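Local atomic coordinates of N-acylhomoserine lactone dependent regulatory protein (Burkholderia cenocepacia, PDB entry 5L10), a protein that probably acts as a quorum-sensing transcription factor of the LuxR family, this piece being the domain that would bind an N-acylhomoserine lactone ahead of a DNA-binding domain. Residues 24-27 with 28-32; 65-68 with 69-73; 73-76 with 77-80; 105-108 with 109-113; 139-142 with 143-147. All coordinates share one frame; numbering follows the deposited sequence.

Contact 1. Residues 24-27 with 28-32; sequences AAFP and PIAAA
The backbone of F26 and A30 is joined by a hydrogen bond from A30 N to F26 O, 2.9 Å long and nearly straight at 167°, and the next rung follows one residue on, from A31 N to P27 O at 2.8 Å. Both are ordinary i to i+4 helix bonds, but they resume after an interruption. P27 and P28 have no N-H to give, and helix 22-35 is kinked where these two nitrogens would have bonded to the preceding turn. P28 CD instead sits 3.2 Å from A24 O, on the carbonyl that a normal helical N-H would have faced. The two proline rings lie side by side and point the same way, P27 CB meeting P28 CD. On another flank of the helix the F26 ring reaches forward along the axis, its CG anti to the backbone N (chi1 176°), and brings one face against A30. A30 CB stands 4.1 Å from the ring centroid in a CH-pi contact, shifted toward the rim where CZ is nearest. C41 of strand 40-46 touches both F26 and A30, while L164 of helix 143-169 also packs on F26. P28 turns to A15 and L16 of helix 3-16.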
loop_
_atom_site.group_PDB
_atom_site.type_symbol
_atom_site.label_atom_id
_atom_site.label_comp_id
_atom_site.label_asym_id
_atom_site.label_seq_id
_atom_site.Cartn_x
_atom_site.Cartn_y
_atom_site.Cartn_z
ATOM N N ALA A 24 17.462 1.259 -9.045
ATOM C CA ALA A 24 17.498 2.570 -8.413
ATOM C C ALA A 24 16.427 2.745 -7.351
ATOM O O ALA A 24 16.551 3.642 -6.509
ATOM C CB ALA A 24 17.340 3.672 -9.463
ATOM N N ALA A 25 15.382 1.918 -7.373
ATOM C CA ALA A 25 14.282 2.054 -6.429
ATOM C C ALA A 25 14.523 1.319 -5.123
ATOM O O ALA A 25 13.930 1.689 -4.102
ATOM C CB ALA A 25 12.978 1.545 -7.046
ATOM N N PHE A 26 15.368 0.291 -5.117
ATOM C CA PHE A 26 15.546 -0.459 -3.876
ATOM C C PHE A 26 16.383 0.288 -2.841
ATOM O O PHE A 26 15.962 0.344 -1.672
ATOM C CB PHE A 26 16.111 -1.847 -4.175
ATOM C CG PHE A 26 16.400 -2.638 -2.946
ATOM C CD1 PHE A 26 17.705 -2.926 -2.591
ATOM C CD2 PHE A 26 15.369 -3.050 -2.114
ATOM C CE1 PHE A 26 17.979 -3.643 -1.450
ATOM C CE2 PHE A 26 15.637 -3.765 -0.966
ATOM C CZ PHE A 26 16.946 -4.059 -0.633
ATOM N N PRO A 27 17.538 0.877 -3.170
ATOM C CA PRO A 27 18.366 1.537 -2.134
ATOM C C PRO A 27 17.605 2.566 -1.310
ATOM O O PRO A 27 17.835 2.653 -0.095
ATOM C CB PRO A 27 19.490 2.191 -2.950
ATOM C CG PRO A 27 19.649 1.292 -4.105
ATOM C CD PRO A 27 18.256 0.834 -4.461
ATOM N N PRO A 28 16.712 3.383 -1.899
ATOM C CA PRO A 28 15.924 4.281 -1.033
ATOM C C PRO A 28 15.087 3.543 -0.005
ATOM O O PRO A 28 15.036 3.959 1.160
ATOM C CB PRO A 28 15.045 5.050 -2.028
ATOM C CG PRO A 28 15.803 5.032 -3.280
ATOM C CD PRO A 28 16.467 3.687 -3.323
ATOM N N ILE A 29 14.426 2.454 -0.400
ATOM C CA ILE A 29 13.575 1.727 0.536
ATOM C C ILE A 29 14.421 1.033 1.597
ATOM O O ILE A 29 14.055 0.997 2.778
ATOM C CB ILE A 29 12.679 0.729 -0.221
ATOM C CG1 ILE A 29 11.814 1.463 -1.250
ATOM C CG2 ILE A 29 11.808 -0.046 0.749
ATOM C CD1 ILE A 29 11.011 0.542 -2.141
ATOM N N ALA A 30 15.568 0.478 1.199
ATOM C CA ALA A 30 16.444 -0.178 2.164
ATOM C C ALA A 30 17.074 0.832 3.117
ATOM O O ALA A 30 17.231 0.552 4.312
ATOM C CB ALA A 30 17.520 -0.981 1.435
ATOM N N ALA A 31 17.440 2.013 2.611
ATOM C CA ALA A 31 18.003 3.040 3.480
ATOM C C ALA A 31 16.976 3.531 4.493
ATOM O O ALA A 31 17.317 3.789 5.655
ATOM C CB ALA A 31 18.542 4.201 2.645
ATOM N N ALA A 32 15.712 3.655 4.080
ATOM C CA ALA A 32 14.672 4.067 5.018
ATOM C C ALA A 32 14.425 2.993 6.072
ATOM O O ALA A 32 14.323 3.299 7.267
ATOM C CB ALA A 32 13.383 4.393 4.266
#

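Contact 2. Residues 65-68 with 69-73; sequences EWEH and RYVKF. With GOL (glycerol), chain I.
E65 and R69 meet one turn apart, the glutamate chain bending at chi2 (70°) so that E65 OE2 lies alongside the aliphatic part of the arginine, 3.5 Å from R69 CD. The charged ends are less intimate: E65 OE2 reaches the guanidinium at its edge, and the salt bridge to R69 NH1 is long at 3.8 Å. A second i to i+4 pair, W66 and Y70, lies side by side, with W66 CZ2 3.9 Å from Y70 CD1 and the ring planes inclined at 44°. H68 and K72 make the third, crossing with K72 CD 3.8 Å from H68 NE2. A glycerol, probably from the crystallisation liquor, joins them: its O1 accepts from K72 NZ at 3.0 Å and has a weak bond with H68 NE2 at 3.4 Å. Under all three pairs run the regular backbone bonds of helix 64-72. Further out, R69 NH2 has a salt bridge to D108 on helix 103-111, Y70 OH bonds to D79, and H62 holds E67 OE1. R69 is thus placed between two acids, with D108 its stronger partner; E65 probably adds mainly a favourable electrostatic field and cover for the arginine's methylene groups on this surface of the helix.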
loop_
_atom_site.group_PDB
_atom_site.type_symbol
_atom_site.label_atom_id
_atom_site.label_comp_id
_atom_site.label_asym_id
_atom_site.label_seq_id
_atom_site.Cartn_x
_atom_site.Cartn_y
_atom_site.Cartn_z
ATOM N N GLU A 65 24.019 -16.230 1.977
ATOM C CA GLU A 65 23.910 -17.643 2.321
ATOM C C GLU A 65 22.489 -18.013 2.735
ATOM O O GLU A 65 22.070 -19.160 2.543
ATOM C CB GLU A 65 24.914 -17.995 3.421
ATOM C CG GLU A 65 24.862 -19.444 3.903
ATOM C CD GLU A 65 25.371 -20.455 2.885
ATOM O OE1 GLU A 65 25.938 -20.047 1.849
ATOM O OE2 GLU A 65 25.202 -21.671 3.131
ATOM N N TRP A 66 21.725 -17.062 3.279
ATOM C CA TRP A 66 20.330 -17.351 3.599
ATOM C C TRP A 66 19.517 -17.595 2.336
ATOM O O TRP A 66 18.742 -18.555 2.262
ATOM C CB TRP A 66 19.712 -16.214 4.407
ATOM C CG TRP A 66 18.246 -16.428 4.659
ATOM C CD1 TRP A 66 17.684 -17.280 5.569
ATOM C CD2 TRP A 66 17.155 -15.784 3.988
ATOM N NE1 TRP A 66 16.314 -17.203 5.508
ATOM C CE2 TRP A 66 15.964 -16.292 4.547
ATOM C CE3 TRP A 66 17.070 -14.829 2.972
ATOM C CZ2 TRP A 66 14.702 -15.874 4.122
ATOM C CZ3 TRP A 66 15.817 -14.416 2.553
ATOM C CH2 TRP A 66 14.651 -14.937 3.127
ATOM N N GLU A 67 19.668 -16.724 1.334
ATOM C CA GLU A 67 18.966 -16.939 0.074
ATOM C C GLU A 67 19.426 -18.228 -0.594
ATOM O O GLU A 67 18.610 -18.973 -1.150
ATOM C CB GLU A 67 19.170 -15.750 -0.864
ATOM C CG GLU A 67 18.483 -15.932 -2.212
ATOM C CD GLU A 67 18.798 -14.824 -3.198
ATOM O OE1 GLU A 67 19.453 -13.835 -2.805
ATOM O OE2 GLU A 67 18.383 -14.945 -4.371
ATOM N N HIS A 68 20.731 -18.513 -0.539
ATOM C CA HIS A 68 21.251 -19.742 -1.132
ATOM C C HIS A 68 20.581 -20.971 -0.535
ATOM O O HIS A 68 20.242 -21.915 -1.258
ATOM C CB HIS A 68 22.767 -19.816 -0.945
ATOM C CG HIS A 68 23.360 -21.139 -1.324
ATOM N ND1 HIS A 68 23.736 -21.446 -2.615
ATOM C CD2 HIS A 68 23.643 -22.234 -0.581
ATOM C CE1 HIS A 68 24.226 -22.673 -2.649
ATOM N NE2 HIS A 68 24.180 -23.174 -1.428
ATOM N N ARG A 69 20.380 -20.981 0.783
ATOM C CA ARG A 69 19.693 -22.102 1.410
ATOM C C ARG A 69 18.188 -22.021 1.198
ATOM O O ARG A 69 17.524 -23.059 1.100
ATOM C CB ARG A 69 20.044 -22.156 2.896
ATOM C CG ARG A 69 21.528 -22.391 3.130
ATOM C CD ARG A 69 21.984 -21.833 4.457
ATOM N NE ARG A 69 21.544 -22.649 5.581
ATOM C CZ ARG A 69 22.259 -23.641 6.100
ATOM N NH1 ARG A 69 23.445 -23.939 5.589
ATOM N NH2 ARG A 69 21.790 -24.334 7.129
ATOM N N TYR A 70 17.645 -20.804 1.103
ATOM C CA TYR A 70 16.249 -20.632 0.717
ATOM C C TYR A 70 15.967 -21.258 -0.645
ATOM O O TYR A 70 14.855 -21.738 -0.892
ATOM C CB TYR A 70 15.898 -19.141 0.707
ATOM C CG TYR A 70 14.427 -18.841 0.519
ATOM C CD1 TYR A 70 13.590 -18.661 1.613
ATOM C CD2 TYR A 70 13.878 -18.724 -0.750
ATOM C CE1 TYR A 70 12.247 -18.388 1.444
ATOM C CE2 TYR A 70 12.540 -18.451 -0.927
ATOM C CZ TYR A 70 11.728 -18.283 0.172
ATOM O OH TYR A 70 10.393 -18.008 -0.007
ATOM N N VAL A 71 16.957 -21.273 -1.535
ATOM C CA VAL A 71 16.772 -21.816 -2.875
ATOM C C VAL A 71 17.010 -23.320 -2.906
ATOM O O VAL A 71 16.167 -24.077 -3.393
ATOM C CB VAL A 71 17.691 -21.081 -3.876
ATOM C CG1 VAL A 71 17.717 -21.806 -5.209
ATOM C CG2 VAL A 71 17.222 -19.646 -4.070
ATOM N N LYS A 72 18.152 -23.780 -2.381
ATOM C CA LYS A 72 18.497 -25.194 -2.483
ATOM C C LYS A 72 17.581 -26.080 -1.647
ATOM O O LYS A 72 17.438 -27.267 -1.959
ATOM C CB LYS A 72 19.958 -25.421 -2.081
ATOM C CG LYS A 72 20.202 -25.501 -0.584
ATOM C CD LYS A 72 21.676 -25.709 -0.258
ATOM C CE LYS A 72 22.147 -27.092 -0.667
ATOM N NZ LYS A 72 23.544 -27.366 -0.218
ATOM N N PHE A 73 16.952 -25.539 -0.606
ATOM C CA PHE A 73 16.012 -26.307 0.199
ATOM C C PHE A 73 14.566 -26.120 -0.242
ATOM O O PHE A 73 13.667 -26.681 0.394
ATOM C CB PHE A 73 16.151 -25.942 1.682
ATOM C CG PHE A 73 17.471 -26.336 2.284
ATOM C CD1 PHE A 73 18.211 -27.375 1.741
ATOM C CD2 PHE A 73 17.976 -25.666 3.388
ATOM C CE1 PHE A 73 19.430 -27.739 2.286
ATOM C CE2 PHE A 73 19.197 -26.027 3.937
ATOM C CZ PHE A 73 19.922 -27.066 3.387
HETATM C C1 GOL I . 26.543 -26.571 -1.880
HETATM O O1 GOL I . 26.097 -25.860 -0.746
HETATM C C2 GOL I . 26.228 -25.778 -3.144
HETATM O O2 GOL I . 27.393 -25.123 -3.600
HETATM C C3 GOL I . 25.707 -26.711 -4.233
HETATM O O3 GOL I . 24.524 -27.340 -3.793
#

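Contact 3. Residues 73-76 with 77-80; sequences FGYV and TIDP
Y75 CD1 lies 3.8 Å from I78 CD1, the two side chains crossing obliquely. I78 is bent to do this: CG1 stands between its own backbone N and carbonyl carbon (chi1 48°), which carries CD1 back over the turn. Beneath this apolar pair the chain coils through two i to i+3 hydrogen bonds. T77 N gives to G74 O at 3.2 Å, and I78 N gives to Y75 O at 3.1 Å, each donor standing well above the carbonyl plane and not on a lone pair. The coil starts at G74, whose positive phi of 65° ends the preceding helix in a Schellman motif. It finishes at D79, the N-cap of the next helix, where OD1 takes weak bonds from I81 N and I82 N. The other carboxylate oxygen, OD2, is held by Y70 OH and also has a weak bond to a glycerol, consistent with a polar spot in the autoinducer pocket of the LuxR family. Residues 73-79 connect helix 64-72 to helix 80-87, and helix 103-111 lies against this link, F105 meeting the Y75 ring edge-to-face and packing on D79 and P80.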
loop_
_atom_site.group_PDB
_atom_site.type_symbol
_atom_site.label_atom_id
_atom_site.label_comp_id
_atom_site.label_asym_id
_atom_site.label_seq_id
_atom_site.Cartn_x
_atom_site.Cartn_y
_atom_site.Cartn_z
ATOM N N PHE A 73 16.952 -25.539 -0.606
ATOM C CA PHE A 73 16.012 -26.307 0.199
ATOM C C PHE A 73 14.566 -26.120 -0.242
ATOM O O PHE A 73 13.667 -26.681 0.394
ATOM C CB PHE A 73 16.151 -25.942 1.682
ATOM C CG PHE A 73 17.471 -26.336 2.284
ATOM C CD1 PHE A 73 18.211 -27.375 1.741
ATOM C CD2 PHE A 73 17.976 -25.666 3.388
ATOM C CE1 PHE A 73 19.430 -27.739 2.286
ATOM C CE2 PHE A 73 19.197 -26.027 3.937
ATOM C CZ PHE A 73 19.922 -27.066 3.387
ATOM N N GLY A 74 14.323 -25.350 -1.298
ATOM C CA GLY A 74 12.979 -25.215 -1.843
ATOM C C GLY A 74 11.988 -24.542 -0.919
ATOM O O GLY A 74 10.824 -24.957 -0.852
ATOM N N TYR A 75 12.418 -23.493 -0.215
ATOM C CA TYR A 75 11.563 -22.868 0.788
ATOM C C TYR A 75 10.409 -22.079 0.185
ATOM O O TYR A 75 9.453 -21.769 0.903
ATOM C CB TYR A 75 12.393 -21.955 1.688
ATOM C CG TYR A 75 13.237 -22.699 2.693
ATOM C CD1 TYR A 75 12.956 -24.020 3.022
ATOM C CD2 TYR A 75 14.314 -22.084 3.316
ATOM C CE1 TYR A 75 13.723 -24.705 3.939
ATOM C CE2 TYR A 75 15.089 -22.763 4.236
ATOM C CZ TYR A 75 14.789 -24.072 4.544
ATOM O OH TYR A 75 15.557 -24.753 5.458
ATOM N N VAL A 76 10.470 -21.738 -1.106
ATOM C CA VAL A 76 9.353 -21.022 -1.720
ATOM C C VAL A 76 8.093 -21.876 -1.695
ATOM O O VAL A 76 6.974 -21.348 -1.659
ATOM C CB VAL A 76 9.713 -20.583 -3.155
ATOM C CG1 VAL A 76 9.966 -21.795 -4.048
ATOM C CG2 VAL A 76 8.611 -19.709 -3.737
ATOM N N THR A 77 8.249 -23.201 -1.687
ATOM C CA THR A 77 7.093 -24.090 -1.674
ATOM C C THR A 77 6.316 -23.974 -0.368
ATOM O O THR A 77 5.082 -24.055 -0.360
ATOM C CB THR A 77 7.555 -25.529 -1.904
ATOM O OG1 THR A 77 8.101 -25.649 -3.223
ATOM C CG2 THR A 77 6.399 -26.511 -1.745
ATOM N N ILE A 78 7.017 -23.757 0.744
ATOM C CA ILE A 78 6.418 -23.882 2.067
ATOM C C ILE A 78 6.683 -22.649 2.922
ATOM O O ILE A 78 6.600 -22.716 4.154
ATOM C CB ILE A 78 6.939 -25.154 2.767
ATOM C CG1 ILE A 78 8.468 -25.242 2.673
ATOM C CG2 ILE A 78 6.309 -26.392 2.153
ATOM C CD1 ILE A 78 9.221 -24.501 3.765
ATOM N N ASP A 79 7.005 -21.521 2.288
ATOM C CA ASP A 79 7.349 -20.305 3.020
ATOM C C ASP A 79 6.199 -19.882 3.929
ATOM O O ASP A 79 5.145 -19.453 3.444
ATOM C CB ASP A 79 7.706 -19.176 2.049
ATOM C CG ASP A 79 8.385 -17.995 2.736
ATOM O OD1 ASP A 79 7.992 -17.627 3.864
ATOM O OD2 ASP A 79 9.317 -17.423 2.133
ATOM N N PRO A 80 6.378 -19.968 5.250
ATOM C CA PRO A 80 5.275 -19.637 6.167
ATOM C C PRO A 80 4.883 -18.177 6.124
ATOM O O PRO A 80 3.700 -17.854 6.302
ATOM C CB PRO A 80 5.831 -20.022 7.546
ATOM C CG PRO A 80 7.112 -20.772 7.278
ATOM C CD PRO A 80 7.617 -20.294 5.966
#

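Contact 4. Residues 105-108 with 109-113; sequences FWHD and AACFG
F105 O receives the N-H of A109 at 3.1 Å, in the carbonyl plane, the first of the i to i+4 bonds that link these two turns of helix 103-111. Its ring packs on Y70 and P80. Next comes W106, whose carbonyl takes a nearly straight bond from A110 N, 2.9 Å long, while the indole brushes the helix again with CE3 4.3 Å from A109 CB. A109 also packs on W66, and W106 goes on to meet the ring of W94 obliquely. H107 works on the outer flank. With chi1 at 167° the imidazole extends forward over the next turn and presents a face to the thiol: C111 SG stands 4.1 Å from the ring centroid, only 16° off the normal, a sulfur-aromatic contact. D108 brings the regular pattern to its end. C111 N still bonds to H107 O at 3.1 Å, but it also leans weakly to D108 O, and F112 N goes to A109 O, three residues back. D108 O faces the edge of the F112 ring, close to its plane, and F112 is pinned from beyond by E65 and R69. Such i to i+3 tightening, followed by G113 with positive phi (86°), is characteristic of a helix C-terminus; here it finishes a helix of the autoinducer-binding domain and turns the chain toward strand 116-123.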
loop_
_atom_site.group_PDB
_atom_site.type_symbol
_atom_site.label_atom_id
_atom_site.label_comp_id
_atom_site.label_asym_id
_atom_site.label_seq_id
_atom_site.Cartn_x
_atom_site.Cartn_y
_atom_site.Cartn_z
ATOM N N PHE A 105 12.535 -24.223 8.203
ATOM C CA PHE A 105 12.554 -22.869 7.659
ATOM C C PHE A 105 13.072 -21.873 8.690
ATOM O O PHE A 105 14.044 -21.149 8.447
ATOM C CB PHE A 105 11.152 -22.483 7.185
ATOM C CG PHE A 105 11.051 -21.086 6.642
ATOM C CD1 PHE A 105 11.284 -20.832 5.301
ATOM C CD2 PHE A 105 10.705 -20.029 7.468
ATOM C CE1 PHE A 105 11.180 -19.550 4.794
ATOM C CE2 PHE A 105 10.601 -18.743 6.968
ATOM C CZ PHE A 105 10.838 -18.505 5.630
ATOM N N TRP A 106 12.433 -21.830 9.861
ATOM C CA TRP A 106 12.826 -20.872 10.887
ATOM C C TRP A 106 14.218 -21.162 11.439
ATOM O O TRP A 106 14.908 -20.238 11.884
ATOM C CB TRP A 106 11.789 -20.865 12.009
ATOM C CG TRP A 106 10.437 -20.380 11.567
ATOM C CD1 TRP A 106 9.272 -21.093 11.550
ATOM C CD2 TRP A 106 10.115 -19.073 11.074
ATOM N NE1 TRP A 106 8.245 -20.308 11.080
ATOM C CE2 TRP A 106 8.735 -19.064 10.782
ATOM C CE3 TRP A 106 10.858 -17.909 10.851
ATOM C CZ2 TRP A 106 8.086 -17.937 10.277
ATOM C CZ3 TRP A 106 10.212 -16.793 10.351
ATOM C CH2 TRP A 106 8.839 -16.815 10.070
ATOM N N HIS A 107 14.643 -22.431 11.422
ATOM C CA HIS A 107 15.993 -22.777 11.863
ATOM C C HIS A 107 17.043 -22.034 11.048
ATOM O O HIS A 107 17.940 -21.389 11.603
ATOM C CB HIS A 107 16.194 -24.292 11.760
ATOM C CG HIS A 107 17.621 -24.732 11.882
ATOM N ND1 HIS A 107 18.238 -24.930 13.099
ATOM C CD2 HIS A 107 18.546 -25.030 10.939
ATOM C CE1 HIS A 107 19.484 -25.323 12.900
ATOM N NE2 HIS A 107 19.697 -25.391 11.598
ATOM N N ASP A 108 16.933 -22.100 9.720
ATOM C CA ASP A 108 17.887 -21.415 8.856
ATOM C C ASP A 108 17.754 -19.898 8.968
ATOM O O ASP A 108 18.758 -19.179 8.939
ATOM C CB ASP A 108 17.695 -21.874 7.412
ATOM C CG ASP A 108 18.172 -23.293 7.186
ATOM O OD1 ASP A 108 19.263 -23.638 7.688
ATOM O OD2 ASP A 108 17.461 -24.066 6.510
ATOM N N ALA A 109 16.523 -19.397 9.097
ATOM C CA ALA A 109 16.316 -17.961 9.257
ATOM C C ALA A 109 17.012 -17.441 10.510
ATOM O O ALA A 109 17.766 -16.462 10.456
ATOM C CB ALA A 109 14.819 -17.654 9.300
ATOM N N ALA A 110 16.775 -18.093 11.651
ATOM C CA ALA A 110 17.405 -17.671 12.897
ATOM C C ALA A 110 18.925 -17.755 12.824
ATOM O O ALA A 110 19.623 -16.942 13.442
ATOM C CB ALA A 110 16.882 -18.517 14.059
ATOM N N CYS A 111 19.459 -18.719 12.069
ATOM C CA CYS A 111 20.905 -18.887 11.994
ATOM C C CYS A 111 21.593 -17.768 11.222
ATOM O O CYS A 111 22.815 -17.626 11.328
ATOM C CB CYS A 111 21.250 -20.233 11.353
ATOM S SG CYS A 111 20.955 -21.678 12.401
ATOM N N PHE A 112 20.849 -16.969 10.452
ATOM C CA PHE A 112 21.466 -15.965 9.592
ATOM C C PHE A 112 20.894 -14.575 9.835
ATOM O O PHE A 112 20.954 -13.713 8.956
ATOM C CB PHE A 112 21.327 -16.358 8.121
ATOM C CG PHE A 112 22.103 -17.584 7.757
ATOM C CD1 PHE A 112 23.449 -17.499 7.455
ATOM C CD2 PHE A 112 21.495 -18.827 7.740
ATOM C CE1 PHE A 112 24.173 -18.628 7.133
ATOM C CE2 PHE A 112 22.210 -19.962 7.416
ATOM C CZ PHE A 112 23.552 -19.863 7.111
ATOM N N GLY A 113 20.352 -14.335 11.026
ATOM C CA GLY A 113 19.881 -13.021 11.396
ATOM C C GLY A 113 18.465 -12.692 10.975
ATOM O O GLY A 113 17.935 -11.659 11.403
#

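Contact 5. Residues 139-142 with 143-147; sequences TPLD and ADEIS
This is a helix N-cap at the surface, where the loop leaving strand 129-136 enters the long helix 143-169, with D142 as the capping residue. D142 O accepts from I146 N in the first full helical bond, 2.9 Å long with an angle of 158°. E145 N gives two weak bonds to D142, one to its O and one, the capping bond, to OD2 at 3.4 Å. The carboxylate can reach over the helix start because D142 CG sits between the backbone N and the carbonyl carbon (chi1 55°). Just outside the cap, L141 CB lies 3.7 Å from I146 CG1. An apolar pair joining the residue before the N-cap to the fourth residue of the helix is a hydrophobic staple. L141 also runs across E145 at about a right angle, CD2 approaching E145 CB at 3.7 Å. D142 and E145 bring their carboxylates close together with planes 29° apart; their charges would be expected to repel, although the helix dipole may ease this, and the exact separation is doubtful at this resolution. Behind the cap, T139 O is bonded to R136 NE on strand 129-136, and one turn into the helix S147 OG meets H10 of the second subunit, on that chain's helix 3-16.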
loop_
_atom_site.group_PDB
_atom_site.type_symbol
_atom_site.label_atom_id
_atom_site.label_comp_id
_atom_site.label_asym_id
_atom_site.label_seq_id
_atom_site.Cartn_x
_atom_site.Cartn_y
_atom_site.Cartn_z
ATOM N N THR A 139 16.799 -7.365 18.417
ATOM C CA THR A 139 15.733 -7.404 19.399
ATOM C C THR A 139 14.382 -7.422 18.698
ATOM O O THR A 139 14.178 -6.683 17.724
ATOM C CB THR A 139 15.803 -6.190 20.336
ATOM O OG1 THR A 139 17.111 -6.108 20.911
ATOM C CG2 THR A 139 14.783 -6.308 21.453
ATOM N N PRO A 140 13.455 -8.259 19.153
ATOM C CA PRO A 140 12.073 -8.152 18.675
ATOM C C PRO A 140 11.427 -6.873 19.185
ATOM O O PRO A 140 11.726 -6.393 20.280
ATOM C CB PRO A 140 11.395 -9.393 19.267
ATOM C CG PRO A 140 12.247 -9.763 20.450
ATOM C CD PRO A 140 13.645 -9.394 20.072
ATOM N N LEU A 141 10.532 -6.314 18.373
ATOM C CA LEU A 141 9.859 -5.076 18.751
ATOM C C LEU A 141 8.800 -5.338 19.816
ATOM O O LEU A 141 7.977 -6.249 19.679
ATOM C CB LEU A 141 9.218 -4.421 17.528
ATOM C CG LEU A 141 10.146 -3.824 16.471
ATOM C CD1 LEU A 141 9.390 -3.553 15.177
ATOM C CD2 LEU A 141 10.771 -2.547 16.994
ATOM N N ASP A 142 8.823 -4.541 20.884
ATOM C CA ASP A 142 7.709 -4.551 21.819
ATOM C C ASP A 142 6.505 -3.859 21.190
ATOM O O ASP A 142 6.629 -3.090 20.233
ATOM C CB ASP A 142 8.085 -3.874 23.141
ATOM C CG ASP A 142 8.600 -2.461 22.951
ATOM O OD1 ASP A 142 9.692 -2.307 22.369
ATOM O OD2 ASP A 142 7.927 -1.505 23.394
ATOM N N ALA A 143 5.326 -4.148 21.743
ATOM C CA ALA A 143 4.088 -3.623 21.176
ATOM C C ALA A 143 4.092 -2.101 21.096
ATOM O O ALA A 143 3.502 -1.527 20.174
ATOM C CB ALA A 143 2.894 -4.107 21.997
ATOM N N ASP A 144 4.749 -1.432 22.047
ATOM C CA ASP A 144 4.801 0.025 22.029
ATOM C C ASP A 144 5.629 0.542 20.859
ATOM O O ASP A 144 5.321 1.605 20.307
ATOM C CB ASP A 144 5.360 0.539 23.355
ATOM C CG ASP A 144 4.872 1.933 23.695
ATOM O OD1 ASP A 144 3.670 2.080 24.001
ATOM O OD2 ASP A 144 5.692 2.875 23.673
ATOM N N GLU A 145 6.680 -0.187 20.472
ATOM C CA GLU A 145 7.446 0.190 19.287
ATOM C C GLU A 145 6.694 -0.164 18.011
ATOM O O GLU A 145 6.799 0.546 17.005
ATOM C CB GLU A 145 8.817 -0.487 19.301
ATOM C CG GLU A 145 9.846 0.170 20.208
ATOM C CD GLU A 145 11.187 -0.546 20.172
ATOM O OE1 GLU A 145 11.191 -1.792 20.082
ATOM O OE2 GLU A 145 12.235 0.134 20.222
ATOM N N ILE A 146 5.941 -1.266 18.033
ATOM C CA ILE A 146 5.124 -1.625 16.878
ATOM C C ILE A 146 4.077 -0.551 16.616
ATOM O O ILE A 146 3.860 -0.139 15.470
ATOM C CB ILE A 146 4.473 -3.005 17.087
ATOM C CG1 ILE A 146 5.546 -4.085 17.221
ATOM C CG2 ILE A 146 3.538 -3.329 15.937
ATOM C CD1 ILE A 146 4.984 -5.464 17.470
ATOM N N SER A 147 3.426 -0.070 17.678
ATOM C CA SER A 147 2.399 0.956 17.527
ATOM C C SER A 147 2.942 2.192 16.820
ATOM O O SER A 147 2.294 2.734 15.916
ATOM C CB SER A 147 1.833 1.324 18.899
ATOM O OG SER A 147 1.104 2.537 18.844
#

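Contacts 2, 3 and 4 form one cluster, whereas contacts 1 and 5 stand apart from it and from each other. Contact 3 continues directly from contact 2 through the shared F73, their centres 10 Å apart. Contact 4 comes from later in the chain yet lies about 11 Å from contact 2 and 13 Å from contact 3, centre to centre, because helix 103-111 packs on both. Glycerol found near Y70, D79 and F105, one residue from each of the three, is consistent with their lining part of the autoinducer pocket. Contact 1 lies 26 Å from contact 3 between centres, across the chain's middle. Contact 5 comes nearest to contact 4, with about 8 Å between closest atoms.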